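Local coordinates for protein cytochrome P450 (Novosphingobium aromaticivorans, PDB 3OFT) that belongs to the cytochrome P450 family of haem-thiolate enzymes and carries a protoporphyrin IX group with its iron at the core of the fold, at residues L274-P279 with F326-A331; V309-N312 with S317-A320. All coordinates share one frame; numbering follows the deposited sequence.

Contact 1. Residues L274-P279 with F326-A331; sequences LMRRYP and FDRGLA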
# COMPACT_ATOMS: atom_id res chain seq x y z
N LEU A 274 -5.62 13.24 3.28
CA LEU A 274 -6.22 11.92 3.63
C LEU A 274 -5.18 10.78 3.57
O LEU A 274 -5.21 9.86 4.40
CB LEU A 274 -7.40 11.61 2.71
CG LEU A 274 -8.54 12.60 2.96
CD1 LEU A 274 -9.69 12.47 1.94
CD2 LEU A 274 -9.06 12.50 4.39
N MET A 275 -4.29 10.85 2.59
CA MET A 275 -3.20 9.85 2.47
C MET A 275 -2.24 9.91 3.66
O MET A 275 -1.78 8.88 4.15
CB MET A 275 -2.48 9.93 1.13
CG MET A 275 -3.43 9.61 -0.04
SD MET A 275 -2.80 9.87 -1.72
CE MET A 275 -1.69 8.47 -1.83
N ARG A 276 -2.00 11.11 4.17
CA ARG A 276 -1.18 11.30 5.36
C ARG A 276 -1.94 10.77 6.57
O ARG A 276 -1.34 10.16 7.47
CB ARG A 276 -0.90 12.83 5.57
CG ARG A 276 0.01 13.12 6.73
CD ARG A 276 -0.22 14.52 7.33
NE ARG A 276 -1.62 14.76 7.78
CZ ARG A 276 -2.14 14.36 8.94
NH1 ARG A 276 -1.44 13.62 9.81
NH2 ARG A 276 -3.41 14.67 9.23
N ARG A 277 -3.25 11.01 6.59
CA ARG A 277 -4.08 10.74 7.80
C ARG A 277 -4.33 9.25 8.03
O ARG A 277 -4.50 8.81 9.17
CB ARG A 277 -5.45 11.46 7.66
CG ARG A 277 -6.50 11.18 8.76
CD ARG A 277 -6.04 11.58 10.18
NE ARG A 277 -7.06 11.19 11.19
CZ ARG A 277 -7.18 9.98 11.73
NH1 ARG A 277 -6.40 8.98 11.35
NH2 ARG A 277 -8.15 9.74 12.60
N TYR A 278 -4.43 8.48 6.93
CA TYR A 278 -4.84 7.05 7.02
C TYR A 278 -3.85 6.03 6.46
O TYR A 278 -4.25 5.17 5.64
CB TYR A 278 -6.24 6.78 6.41
CG TYR A 278 -7.31 7.66 7.04
CD1 TYR A 278 -7.73 7.42 8.35
CD2 TYR A 278 -7.87 8.73 6.34
CE1 TYR A 278 -8.72 8.24 8.97
CE2 TYR A 278 -8.86 9.55 6.94
CZ TYR A 278 -9.29 9.27 8.24
OH TYR A 278 -10.26 10.05 8.87
N PRO A 279 -2.59 6.05 6.95
CA PRO A 279 -1.62 5.10 6.43
C PRO A 279 -1.81 3.73 7.07
O PRO A 279 -2.05 3.63 8.30
CB PRO A 279 -0.28 5.72 6.88
CG PRO A 279 -0.63 6.33 8.26
CD PRO A 279 -1.98 7.00 7.91
N PHE A 326 -5.63 21.74 6.27
CA PHE A 326 -5.08 22.15 4.99
C PHE A 326 -3.93 23.14 5.15
O PHE A 326 -3.45 23.69 4.18
CB PHE A 326 -6.19 22.84 4.18
CG PHE A 326 -7.24 21.90 3.66
CD1 PHE A 326 -7.04 21.22 2.45
CD2 PHE A 326 -8.43 21.70 4.36
CE1 PHE A 326 -8.03 20.33 1.96
CE2 PHE A 326 -9.42 20.83 3.87
CZ PHE A 326 -9.20 20.14 2.67
N ASP A 327 -3.56 23.43 6.39
CA ASP A 327 -2.53 24.45 6.67
C ASP A 327 -1.21 23.83 7.13
O ASP A 327 -0.39 24.51 7.75
CB ASP A 327 -3.04 25.43 7.73
CG ASP A 327 -3.39 24.76 9.06
OD1 ASP A 327 -3.72 25.51 10.01
OD2 ASP A 327 -3.41 23.51 9.18
N ARG A 328 -0.99 22.55 6.83
CA ARG A 328 0.25 21.90 7.26
C ARG A 328 1.45 22.24 6.38
O ARG A 328 2.59 22.12 6.84
CB ARG A 328 0.09 20.38 7.27
CG ARG A 328 -0.96 19.89 8.28
CD ARG A 328 -0.92 18.35 8.40
NE ARG A 328 -2.01 17.90 9.25
CZ ARG A 328 -1.92 17.76 10.57
NH1 ARG A 328 -0.78 18.01 11.22
NH2 ARG A 328 -2.96 17.34 11.26
N GLY A 329 1.23 22.56 5.12
CA GLY A 329 2.36 22.86 4.22
C GLY A 329 3.35 21.70 4.16
O GLY A 329 4.57 21.88 4.12
N LEU A 330 2.82 20.48 4.18
CA LEU A 330 3.64 19.28 4.34
C LEU A 330 3.78 18.57 3.01
O LEU A 330 2.78 18.04 2.51
CB LEU A 330 2.90 18.35 5.29
CG LEU A 330 3.54 17.70 6.52
CD1 LEU A 330 3.02 16.26 6.64
CD2 LEU A 330 5.07 17.79 6.62
N ALA A 331 4.96 18.56 2.38
CA ALA A 331 5.16 17.69 1.20
C ALA A 331 4.94 16.19 1.56
O ALA A 331 5.35 15.74 2.66
CB ALA A 331 6.55 17.92 0.57
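Arg276 and Arg328 lay their guanidinium groups one over the other, flat parts facing but with planes still 40° apart. Arg328 NE sits 3.2 Å above the Arg276 guanidinium, displaced toward its rim, and the two NH2 atoms, of Arg276 and Arg328, are 3.4 Å apart. All of these nitrogens are donors, so the two groups lie face over face without bonding each other. What probably lets them sit this close is a shared anion: Glu273 OE2, about one helical turn before Arg276, takes a salt bridge from Arg276 NH2 and another from Arg328 NE. Main-chain carbonyls hold the outer nitrogens, with Pro321 O on Arg276 NH1 and Glu319 O on Arg328 NH1.

The apolar part is small. Arg276 folds at chi3 (57°) partway along its chain, and at this bend its CD meets Leu330 CD1 at 3.7 Å. Arg328 comes in extended from CG to NE, crossing Arg276 at about a right angle, and its CD packs 4.0 Å from Arg276 CD.

Glu273 and Arg276 form the ExxR motif of the P450 K helix, here joined by an arginine from the meander. Sharing one carboxylate and several carbonyls probably offsets the two like charges, and so ties the loop to the helix end.

Contact 2. Residues V309-N312 with S317-A320; sequences VLHN and SFEA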
# COMPACT_ATOMS: atom_id res chain seq x y z
N VAL A 309 2.04 4.05 10.32
CA VAL A 309 1.05 4.74 11.16
C VAL A 309 1.72 5.38 12.40
O VAL A 309 1.32 6.45 12.82
CB VAL A 309 -0.15 3.82 11.58
CG1 VAL A 309 0.34 2.69 12.50
CG2 VAL A 309 -1.31 4.64 12.25
N LEU A 310 2.79 4.77 12.93
CA LEU A 310 3.41 5.27 14.15
C LEU A 310 4.44 6.38 13.87
O LEU A 310 4.99 6.97 14.78
CB LEU A 310 4.04 4.07 14.89
CG LEU A 310 3.22 3.47 16.03
CD1 LEU A 310 1.69 3.90 16.20
CD2 LEU A 310 3.55 2.07 16.48
N HIS A 311 4.70 6.68 12.60
CA HIS A 311 5.30 8.01 12.28
C HIS A 311 4.20 9.05 12.04
O HIS A 311 4.13 10.06 12.78
CB HIS A 311 6.23 7.93 11.06
CG HIS A 311 6.87 9.23 10.68
ND1 HIS A 311 7.53 10.03 11.59
CD2 HIS A 311 6.97 9.86 9.49
CE1 HIS A 311 7.99 11.11 10.98
NE2 HIS A 311 7.67 11.02 9.70
N ASN A 312 3.37 8.82 11.02
CA ASN A 312 2.33 9.81 10.65
C ASN A 312 1.42 10.25 11.78
O ASN A 312 1.09 11.43 11.86
CB ASN A 312 1.44 9.32 9.54
CG ASN A 312 2.18 9.17 8.23
OD1 ASN A 312 3.40 8.94 8.20
ND2 ASN A 312 1.44 9.30 7.13
N SER A 317 5.69 13.48 16.46
CA SER A 317 6.27 13.77 15.14
C SER A 317 5.49 14.80 14.32
O SER A 317 6.05 15.49 13.47
CB SER A 317 6.39 12.46 14.30
OG SER A 317 7.27 11.54 14.92
N PHE A 318 4.18 14.87 14.55
CA PHE A 318 3.33 15.81 13.82
C PHE A 318 2.29 16.39 14.75
O PHE A 318 1.71 15.69 15.58
CB PHE A 318 2.63 15.11 12.65
CG PHE A 318 3.59 14.59 11.60
CD1 PHE A 318 3.99 15.41 10.54
CD2 PHE A 318 4.10 13.28 11.68
CE1 PHE A 318 4.88 14.93 9.57
CE2 PHE A 318 4.99 12.80 10.73
CZ PHE A 318 5.39 13.62 9.67
N GLU A 319 2.01 17.67 14.59
CA GLU A 319 1.06 18.35 15.47
C GLU A 319 -0.37 17.94 15.15
O GLU A 319 -0.76 17.98 13.99
CB GLU A 319 1.22 19.85 15.26
CG GLU A 319 0.76 20.70 16.40
CD GLU A 319 1.82 20.81 17.52
OE1 GLU A 319 2.67 19.89 17.67
OE2 GLU A 319 1.80 21.83 18.25
N ALA A 320 -1.15 17.57 16.18
CA ALA A 320 -2.58 17.27 16.01
C ALA A 320 -2.79 16.33 14.82
O ALA A 320 -3.61 16.58 13.93
CB ALA A 320 -3.42 18.56 15.84
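His311 swings its ring anti to the backbone N (chi1 -179°), while Phe318, with chi1 -63°, sends its ring back toward the helical turn, and the two side chains cross at about a right angle. The result is an edge-to-face pair: the edge of Phe318 points at a face of His311, with centroids 4.8 Å apart and planes at 67°. Phe318 CE2 does the touching, 3.3 Å above the imidazole plane and shifted toward its rim rather than over its centre.

This is the short helix 309-312, which corresponds to the K' helix of P450s, packing against the start of the meander only a few residues later in the chain. The same Phe318 edge runs past main-chain oxygens: His311 O lies in the ring plane, 3.4 Å from Phe318 CD2, and Asn312 O approaches obliquely, 3.5 Å from that same carbon. Ser317 adds its CB, 3.6 Å from His311 O.

Asn312 takes part here through its backbone, since its CB points away from the loop. Its amide instead reaches across to other parts of the chain, ND2 donating to Arg276 O and OD1 accepting from Thr336 N.

Contact 2 is nested along the chain inside the loop that contact 1 closes, and their centres lie 10 Å apart. The 317-320 segment bridges them directly: besides the carbonyl of Glu319, Arg328 also reaches that of the next residue, its NH2 lying 2.9 Å from Ala320 O in a probable hydrogen bond. Leu330 CD1, already against Arg276, also packs 3.7 Å from Phe318 CE1, while Pro279 CG rests 3.7 Å from Val309 CA. Together the two contacts knit the K helix, the K' helix and the meander into one block beside the haem; the Arg276 side chain is about 11 Å from the haem and that of Asn312 about 9 Å.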